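Local atomic coordinates of RNA-dependent RNA Polymerase (Bombyx mori cytoplasmic polyhedrosis virus, PDB entry 6TZ0), a protein that catalyses RNA-templated RNA synthesis inside a double-stranded RNA virus, serving both transcription of plus strands and replication of the genome. Residues 554-557 and 558-561. Numbering follows the deposited sequence.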
ATOM      1  N   SER A 554     -13.510  -9.443   2.984  1.00 31.23           N
ATOM      2  CA  SER A 554     -14.343 -10.521   2.471  1.00 31.23           C
ATOM      3  C   SER A 554     -13.544 -11.702   1.944  1.00 31.23           C
ATOM      4  O   SER A 554     -14.082 -12.810   1.882  1.00 31.23           O
ATOM      5  CB  SER A 554     -15.252 -10.004   1.356  1.00 31.23           C
ATOM      6  OG  SER A 554     -16.158  -9.030   1.830  1.00 31.23           O
ATOM      7  N   VAL A 555     -12.287 -11.493   1.562  1.00 28.12           N
ATOM      8  CA  VAL A 555     -11.454 -12.570   1.034  1.00 28.12           C
ATOM      9  C   VAL A 555     -11.072 -13.487   2.189  1.00 28.12           C
ATOM     10  O   VAL A 555     -10.286 -13.110   3.059  1.00 28.12           O
ATOM     11  CB  VAL A 555     -10.210 -12.019   0.327  1.00 28.12           C
ATOM     12  CG1 VAL A 555      -9.290 -13.143  -0.111  1.00 28.12           C
ATOM     13  CG2 VAL A 555     -10.615 -11.188  -0.863  1.00 28.12           C
ATOM     14  N   THR A 556     -11.617 -14.697   2.199  1.00 26.45           N
ATOM     15  CA  THR A 556     -11.308 -15.661   3.243  1.00 26.45           C
ATOM     16  C   THR A 556     -10.008 -16.382   2.892  1.00 26.45           C
ATOM     17  O   THR A 556      -9.270 -15.990   1.985  1.00 26.45           O
ATOM     18  CB  THR A 556     -12.468 -16.633   3.429  1.00 26.45           C
ATOM     19  OG1 THR A 556     -12.628 -17.417   2.245  1.00 26.45           O
ATOM     20  CG2 THR A 556     -13.751 -15.875   3.668  1.00 26.45           C
ATOM     21  N   THR A 557      -9.704 -17.455   3.615  1.00 26.80           N
ATOM     22  CA  THR A 557      -8.505 -18.230   3.319  1.00 26.80           C
ATOM     23  C   THR A 557      -8.715 -19.085   2.072  1.00 26.80           C
ATOM     24  O   THR A 557      -7.823 -19.204   1.213  1.00 26.80           O
ATOM     25  CB  THR A 557      -8.164 -19.094   4.531  1.00 26.80           C
ATOM     26  OG1 THR A 557      -8.266 -18.295   5.713  1.00 26.80           O
ATOM     27  CG2 THR A 557      -6.750 -19.577   4.448  1.00 26.80           C
ATOM     28  N   ASN A 558      -9.918 -19.643   1.941  1.00 25.65           N
ATOM     29  CA  ASN A 558     -10.267 -20.418   0.762  1.00 25.65           C
ATOM     30  C   ASN A 558     -10.373 -19.546  -0.482  1.00 25.65           C
ATOM     31  O   ASN A 558     -10.141 -20.031  -1.593  1.00 25.65           O
ATOM     32  CB  ASN A 558     -11.577 -21.151   1.007  1.00 25.65           C
ATOM     33  CG  ASN A 558     -11.455 -22.210   2.063  1.00 25.65           C
ATOM     34  OD1 ASN A 558     -10.457 -22.906   2.134  1.00 25.65           O
ATOM     35  ND2 ASN A 558     -12.478 -22.349   2.888  1.00 25.65           N
ATOM     36  N   THR A 559     -10.730 -18.272  -0.326  1.00 24.11           N
ATOM     37  CA  THR A 559     -10.745 -17.373  -1.471  1.00 24.11           C
ATOM     38  C   THR A 559      -9.327 -17.061  -1.934  1.00 24.11           C
ATOM     39  O   THR A 559      -9.080 -16.920  -3.138  1.00 24.11           O
ATOM     40  CB  THR A 559     -11.508 -16.099  -1.109  1.00 24.11           C
ATOM     41  OG1 THR A 559     -12.807 -16.455  -0.633  1.00 24.11           O
ATOM     42  CG2 THR A 559     -11.689 -15.205  -2.315  1.00 24.11           C
ATOM     43  N   LYS A 560      -8.382 -16.988  -0.993  1.00 24.60           N
ATOM     44  CA  LYS A 560      -6.969 -16.873  -1.335  1.00 24.60           C
ATOM     45  C   LYS A 560      -6.475 -18.105  -2.084  1.00 24.60           C
ATOM     46  O   LYS A 560      -5.609 -17.999  -2.966  1.00 24.60           O
ATOM     47  CB  LYS A 560      -6.163 -16.650  -0.055  1.00 24.60           C
ATOM     48  CG  LYS A 560      -4.665 -16.618  -0.230  1.00 24.60           C
ATOM     49  CD  LYS A 560      -4.196 -15.379  -0.936  1.00 24.60           C
ATOM     50  CE  LYS A 560      -2.724 -15.499  -1.254  1.00 24.60           C
ATOM     51  NZ  LYS A 560      -1.927 -15.688  -0.024  1.00 24.60           N
ATOM     52  N   ASP A 561      -7.052 -19.270  -1.786  1.00 23.82           N
ATOM     53  CA  ASP A 561      -6.626 -20.493  -2.460  1.00 23.82           C
ATOM     54  C   ASP A 561      -6.948 -20.506  -3.960  1.00 23.82           C
ATOM     55  O   ASP A 561      -6.262 -21.207  -4.709  1.00 23.82           O
ATOM     56  CB  ASP A 561      -7.260 -21.693  -1.765  1.00 23.82           C
ATOM     57  CG  ASP A 561      -6.436 -22.951  -1.906  1.00 23.82           C
ATOM     58  OD1 ASP A 561      -5.365 -22.906  -2.540  1.00 23.82           O
ATOM     59  OD2 ASP A 561      -6.848 -23.988  -1.354  1.00 23.82           O
TER
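Thr-556 and Thr-559 join hydroxyl to hydroxyl, OG1 of one lying 3.0 Å from OG1 of the other in a hydrogen bond that either could donate. Thr-556 is at the N-cap position of helix 557-573. Its OG1 sits between its own backbone N and carbonyl carbon (chi1 65°), which turns it toward the first turn of the helix. The two threonine side chains cross at about a right angle.

The backbone closes the same turn. Lys-560 N donates to Thr-556 O at 3.3 Å. Asp-561 N reaches Thr-557 O at 3.1 Å, a weak bond with an N-H...O angle of 134°.

Packing lies beside these bonds. Val-555 CG1 rests 3.8 Å from Thr-559 CB and 3.9 Å from Thr-559 CG2. Val-555 also packs on His-647 and His-648 of helix 644-665, and Thr-559 touches Leu-651 there. Thr-557 and Asn-558 pack against Asp-495 and Pro-539 of the Viral structural protein 4 chain.

This is a helix start just downstream of Asp-552, a UTP-binding residue of the polymerase domain. Thr-556 holds the N-cap position, and its hydroxyl is bonded to that of Thr-559. Val-555 CG1 from the preceding loop packs on the side chain of the same threonine. The loop therefore meets Thr-559 through one polar and one apolar side-chain contact.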